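Local coordinates for protein hydrolase (Rhizobium meliloti, PDB 5HOE) that probably hydrolyses ester bonds as a carbohydrate acetylesterase of the GDSL-like (SGNH hydrolase) family, built as an octamer, at residues Arg116-Ile121 with Ser175-Gly180; Pro154-Met159 with Gly166-Gly171. All coordinates share one frame; numbering follows the deposited sequence. Where two conformers were deposited one is given.

Contact 1 (Arg116-Ile121 with Ser175-Gly180); sequences RTPYEI and SKELSG
Glu177 turns its CG beside its own backbone N, anti to the carbonyl carbon (chi1 -70°), and runs extended from there, which brings the carboxylate to the ring of Pro118; Leu178 has CG beside its backbone N and offers its CD2 branch to Ile121. The two pairs join helix 118-133 to helix 171-189, neighbouring helices of the SGNH hydrolase fold, at the very start of the first. Pro118 and Glu177 meet at an oblique angle: Pro118 CG lies 3.4 Å from Glu177 OE1, and Pro118 CB is 3.9 Å from Glu177 CB, a van der Waals contact at the more exposed side. Deeper in, Ile121 and Leu178 cross nearly at right angles, Ile121 CG2 packing on Leu178 CD2 at 3.8 Å. Tyr182 and Leu181, one turn further along helix 171-189, extend the same packing to Ile121 and Pro118 respectively.

The first turn that carries Pro118 is fixed by a capping box. Thr117, the N-cap residue, accepts from Glu120 N through OG1 at 3.1 Å. In return, Thr117 N donates almost straight (170°) to Glu120 OE1, reaching that oxygen from above the carboxylate plane, 39° out of it.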
loop_
_atom_site.group_PDB
_atom_site.type_symbol
_atom_site.label_atom_id
_atom_site.label_comp_id
_atom_site.label_asym_id
_atom_site.label_seq_id
_atom_site.Cartn_x
_atom_site.Cartn_y
_atom_site.Cartn_z
ATOM N N ARG A 116 15.901 -17.714 2.449
ATOM C CA ARG A 116 14.777 -18.644 2.398
ATOM C C ARG A 116 15.259 -20.037 2.795
ATOM O O ARG A 116 16.366 -20.443 2.440
ATOM C CB ARG A 116 14.168 -18.674 0.983
ATOM C CG ARG A 116 12.828 -19.355 0.875
ATOM C CD ARG A 116 12.088 -18.975 -0.429
ATOM N NE ARG A 116 10.949 -18.070 -0.206
ATOM C CZ ARG A 116 9.929 -17.942 -1.055
ATOM N NH1 ARG A 116 9.922 -18.654 -2.181
ATOM N NH2 ARG A 116 8.923 -17.106 -0.796
ATOM N N THR A 117 14.420 -20.770 3.530
ATOM C CA THR A 117 14.709 -22.163 3.843
ATOM C C THR A 117 14.311 -23.038 2.658
ATOM O O THR A 117 13.467 -22.651 1.851
ATOM C CB THR A 117 13.872 -22.630 5.035
ATOM O OG1 THR A 117 12.483 -22.614 4.670
ATOM C CG2 THR A 117 14.095 -21.760 6.274
ATOM N N PRO A 118 14.880 -24.239 2.549
ATOM C CA PRO A 118 14.438 -25.161 1.481
ATOM C C PRO A 118 12.934 -25.409 1.460
ATOM O O PRO A 118 12.331 -25.422 0.377
ATOM C CB PRO A 118 15.254 -26.433 1.761
ATOM C CG PRO A 118 16.496 -25.904 2.404
ATOM C CD PRO A 118 16.056 -24.763 3.265
ATOM N N TYR A 119 12.303 -25.580 2.626
ATOM C CA TYR A 119 10.863 -25.801 2.635
ATOM C C TYR A 119 10.114 -24.608 2.061
ATOM O O TYR A 119 9.165 -24.784 1.289
ATOM C CB TYR A 119 10.341 -26.145 4.035
ATOM C CG TYR A 119 8.919 -26.606 3.948
ATOM C CD1 TYR A 119 8.619 -27.907 3.586
ATOM C CD2 TYR A 119 7.864 -25.718 4.148
ATOM C CE1 TYR A 119 7.311 -28.331 3.462
ATOM C CE2 TYR A 119 6.547 -26.136 4.010
ATOM C CZ TYR A 119 6.284 -27.439 3.675
ATOM O OH TYR A 119 4.973 -27.838 3.547
ATOM N N GLU A 120 10.531 -23.383 2.414
ATOM C CA GLU A 120 9.884 -22.197 1.857
ATOM C C GLU A 120 10.032 -22.125 0.337
ATOM O O GLU A 120 9.129 -21.622 -0.344
ATOM C CB GLU A 120 10.440 -20.933 2.520
ATOM C CG GLU A 120 9.996 -20.758 3.979
ATOM C CD GLU A 120 10.782 -19.701 4.758
ATOM O OE1 GLU A 120 11.876 -19.277 4.325
ATOM O OE2 GLU A 120 10.291 -19.301 5.836
ATOM N N ILE A 121 11.150 -22.616 -0.208
ATOM C CA ILE A 121 11.330 -22.644 -1.657
ATOM C C ILE A 121 10.351 -23.625 -2.284
ATOM O O ILE A 121 9.676 -23.307 -3.268
ATOM C CB ILE A 121 12.782 -22.991 -2.027
ATOM C CG1 ILE A 121 13.752 -21.973 -1.400
ATOM C CG2 ILE A 121 12.904 -23.058 -3.561
ATOM C CD1 ILE A 121 15.246 -22.189 -1.699
ATOM N N SER A 175 20.024 -26.014 -2.514
ATOM C CA SER A 175 19.743 -26.572 -3.834
ATOM C C SER A 175 19.751 -28.090 -3.801
ATOM O O SER A 175 19.027 -28.715 -4.573
ATOM C CB SER A 175 20.712 -26.007 -4.880
ATOM O OG SER A 175 22.013 -26.573 -4.812
ATOM N N LYS A 176 20.558 -28.692 -2.911
ATOM C CA LYS A 176 20.610 -30.147 -2.774
ATOM C C LYS A 176 19.332 -30.718 -2.182
ATOM O O LYS A 176 19.003 -31.885 -2.422
ATOM C CB LYS A 176 21.768 -30.552 -1.855
ATOM C CG LYS A 176 23.086 -30.687 -2.534
ATOM C CD LYS A 176 24.177 -30.960 -1.506
ATOM C CE LYS A 176 23.882 -32.137 -0.586
ATOM N NZ LYS A 176 25.035 -32.380 0.320
ATOM N N GLU A 177 18.631 -29.944 -1.371
ATOM C CA GLU A 177 17.425 -30.420 -0.711
ATOM C C GLU A 177 16.180 -30.287 -1.577
ATOM O O GLU A 177 15.142 -30.852 -1.224
ATOM C CB GLU A 177 17.204 -29.658 0.599
ATOM C CG GLU A 177 18.210 -29.980 1.699
ATOM C CD GLU A 177 17.923 -29.217 2.970
ATOM O OE1 GLU A 177 16.738 -29.132 3.373
ATOM O OE2 GLU A 177 18.884 -28.692 3.560
ATOM N N LEU A 178 16.243 -29.562 -2.702
ATOM C CA LEU A 178 15.012 -29.271 -3.438
ATOM C C LEU A 178 14.414 -30.529 -4.058
ATOM O O LEU A 178 13.186 -30.679 -4.093
ATOM C CB LEU A 178 15.255 -28.203 -4.503
ATOM C CG LEU A 178 15.691 -26.814 -4.021
ATOM C CD1 LEU A 178 15.702 -25.829 -5.187
ATOM C CD2 LEU A 178 14.807 -26.269 -2.898
ATOM N N SER A 179 15.253 -31.448 -4.555
ATOM C CA SER A 179 14.713 -32.646 -5.192
ATOM C C SER A 179 13.767 -33.400 -4.260
ATOM O O SER A 179 12.633 -33.721 -4.639
ATOM C CB SER A 179 15.825 -33.556 -5.685
ATOM O OG SER A 179 15.243 -34.662 -6.341
ATOM N N GLY A 180 14.231 -33.725 -3.049
ATOM C CA GLY A 180 13.385 -34.462 -2.120
ATOM C C GLY A 180 12.116 -33.718 -1.741
ATOM O O GLY A 180 11.034 -34.311 -1.664
#

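Contact 2 (Pro154-Met159 with Gly166-Gly171); sequences PPLAPM and GMFGGG
Leu156 reaches Phe168 and Gly171 through a single methyl, CD1, where the loop after strand 147-152 of this SGNH hydrolase fold meets the turn joining helix 162-167 to helix 171-189. The segment enters through Pro154 and Pro155, whose extended backbone leads to Leu156; Thr202 touches Pro154 and hydrogen-bonds through OG1 to the carbonyl O of Pro155. At Leu156 the side chain points at the other segment and crosses that of Phe168 at about a right angle, with Leu156 CD1 3.7 Å from Phe168 CD1. Leu156 CD1 also lies 3.9 Å from Gly171 C, so one branch packs against both the ring and the backbone of Gly171. Ala157 pairs by backbone with Gly207.

Met159 has CG beside its backbone N (chi1 -63°) and an extended chi2, which carries SD to Phe168; the bend at chi3 then turns CE onto Phe168 CB. In the conformer given here, one of two for this side chain, this is a Met-aromatic contact: Met159 SD stands 5.0 Å from the centroid of the Phe168 ring, in an oblique position 57° off the normal. Met159 lies near, without touching, a Ser-His-Asp pattern (Ser25, His209, Asp206) that would fit the triad of SGNH hydrolases, consistent with packing close to the active site. Phe168, the first residue to leave helical geometry, has further cover from Thr110, Lys111 and Ile208. Beyond it the chain turns through three glycines, closed by a 2.7 Å bond from Gly171 N to Phe168 O. In the same conformer, Met159 CE completes the contact, 3.8 Å from Phe168 CB.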
loop_
_atom_site.group_PDB
_atom_site.type_symbol
_atom_site.label_atom_id
_atom_site.label_comp_id
_atom_site.label_asym_id
_atom_site.label_seq_id
_atom_site.Cartn_x
_atom_site.Cartn_y
_atom_site.Cartn_z
ATOM N N PRO A 154 19.010 -29.052 -11.159
ATOM C CA PRO A 154 20.196 -29.728 -10.633
ATOM C C PRO A 154 20.850 -28.879 -9.567
ATOM O O PRO A 154 20.753 -27.636 -9.591
ATOM C CB PRO A 154 21.099 -29.874 -11.873
ATOM C CG PRO A 154 20.731 -28.737 -12.744
ATOM C CD PRO A 154 19.235 -28.490 -12.504
ATOM N N PRO A 155 21.528 -29.491 -8.597
ATOM C CA PRO A 155 22.201 -28.709 -7.558
ATOM C C PRO A 155 23.255 -27.773 -8.133
ATOM O O PRO A 155 23.858 -28.044 -9.173
ATOM C CB PRO A 155 22.866 -29.782 -6.675
ATOM C CG PRO A 155 22.132 -31.030 -6.926
ATOM C CD PRO A 155 21.645 -30.944 -8.357
ATOM N N LEU A 156 23.502 -26.685 -7.406
ATOM C CA LEU A 156 24.572 -25.758 -7.744
ATOM C C LEU A 156 25.941 -26.441 -7.637
ATOM O O LEU A 156 26.099 -27.497 -7.008
ATOM C CB LEU A 156 24.531 -24.562 -6.797
ATOM C CG LEU A 156 23.309 -23.658 -6.921
ATOM C CD1 LEU A 156 23.226 -22.705 -5.757
ATOM C CD2 LEU A 156 23.367 -22.859 -8.216
ATOM N N ALA A 157 26.937 -25.820 -8.265
ATOM C CA ALA A 157 28.320 -26.272 -8.225
ATOM C C ALA A 157 29.224 -25.166 -7.684
ATOM O O ALA A 157 28.783 -24.028 -7.519
ATOM C CB ALA A 157 28.763 -26.684 -9.628
ATOM N N PRO A 158 30.490 -25.456 -7.382
ATOM C CA PRO A 158 31.408 -24.387 -6.970
ATOM C C PRO A 158 31.496 -23.322 -8.051
ATOM O O PRO A 158 31.420 -23.620 -9.250
ATOM C CB PRO A 158 32.737 -25.126 -6.805
ATOM C CG PRO A 158 32.307 -26.517 -6.392
ATOM C CD PRO A 158 31.116 -26.787 -7.255
ATOM N N MET A 159 31.668 -22.069 -7.621
ATOM C CA MET A 159 31.600 -20.920 -8.523
ATOM C C MET A 159 32.897 -20.122 -8.468
ATOM O O MET A 159 33.232 -19.564 -7.406
ATOM C CB MET A 159 30.435 -20.014 -8.147
ATOM C CG MET A 159 29.068 -20.683 -8.269
ATOM S SD MET A 159 27.867 -19.766 -7.314
ATOM C CE MET A 159 28.426 -20.119 -5.655
ATOM N N GLY A 166 29.284 -14.839 -3.706
ATOM C CA GLY A 166 28.516 -14.095 -2.717
ATOM C C GLY A 166 27.024 -14.162 -2.976
ATOM O O GLY A 166 26.222 -14.295 -2.049
ATOM N N MET A 167 26.637 -14.082 -4.243
ATOM C CA MET A 167 25.226 -14.104 -4.613
ATOM C C MET A 167 24.546 -15.375 -4.128
ATOM O O MET A 167 23.386 -15.339 -3.710
ATOM C CB MET A 167 25.105 -14.008 -6.136
ATOM C CG MET A 167 23.726 -13.722 -6.623
ATOM S SD MET A 167 23.625 -13.684 -8.435
ATOM C CE MET A 167 24.695 -12.280 -8.811
ATOM N N PHE A 168 25.258 -16.508 -4.177
ATOM C CA PHE A 168 24.706 -17.810 -3.812
ATOM C C PHE A 168 25.237 -18.353 -2.483
ATOM O O PHE A 168 25.091 -19.553 -2.201
ATOM C CB PHE A 168 24.894 -18.813 -4.954
ATOM C CG PHE A 168 23.956 -18.564 -6.103
ATOM C CD1 PHE A 168 22.660 -19.055 -6.068
ATOM C CD2 PHE A 168 24.358 -17.845 -7.217
ATOM C CE1 PHE A 168 21.794 -18.806 -7.096
ATOM C CE2 PHE A 168 23.476 -17.609 -8.256
ATOM C CZ PHE A 168 22.207 -18.107 -8.205
ATOM N N GLY A 169 25.784 -17.491 -1.636
ATOM C CA GLY A 169 26.212 -17.908 -0.307
ATOM C C GLY A 169 25.140 -18.652 0.460
ATOM O O GLY A 169 24.018 -18.166 0.591
ATOM N N GLY A 170 25.464 -19.841 0.958
ATOM C CA GLY A 170 24.483 -20.678 1.616
ATOM C C GLY A 170 23.580 -21.458 0.685
ATOM O O GLY A 170 22.805 -22.299 1.167
ATOM N N GLY A 171 23.641 -21.203 -0.628
ATOM C CA GLY A 171 22.663 -21.772 -1.534
ATOM C C GLY A 171 22.901 -23.201 -1.934
ATOM O O GLY A 171 21.940 -23.908 -2.239
#

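In the fold
Contact 2 is nested inside the chain loop that contact 1 closes: the order is 116-121, 154-159, 166-171, 175-180. Their centres lie about 13 Å apart on the same side of the chain's centre, and helix 171-189 unites them, since segment 166-171 leads into this helix, on which Ser175-Gly180 lies. The two also touch directly, Ser175 OG probably hydrogen-bonding to Leu156 N at 3.0 Å. Strand 147-152 of the central parallel sheet leads into the loop of contact 2. Together they show how two separate contacts share one helix, tying helix 118-133 and the loop after strand 147-152 to it. Tyr119 and Met167 also pack against neighbouring subunits, placing this region at subunit interfaces of the octamer.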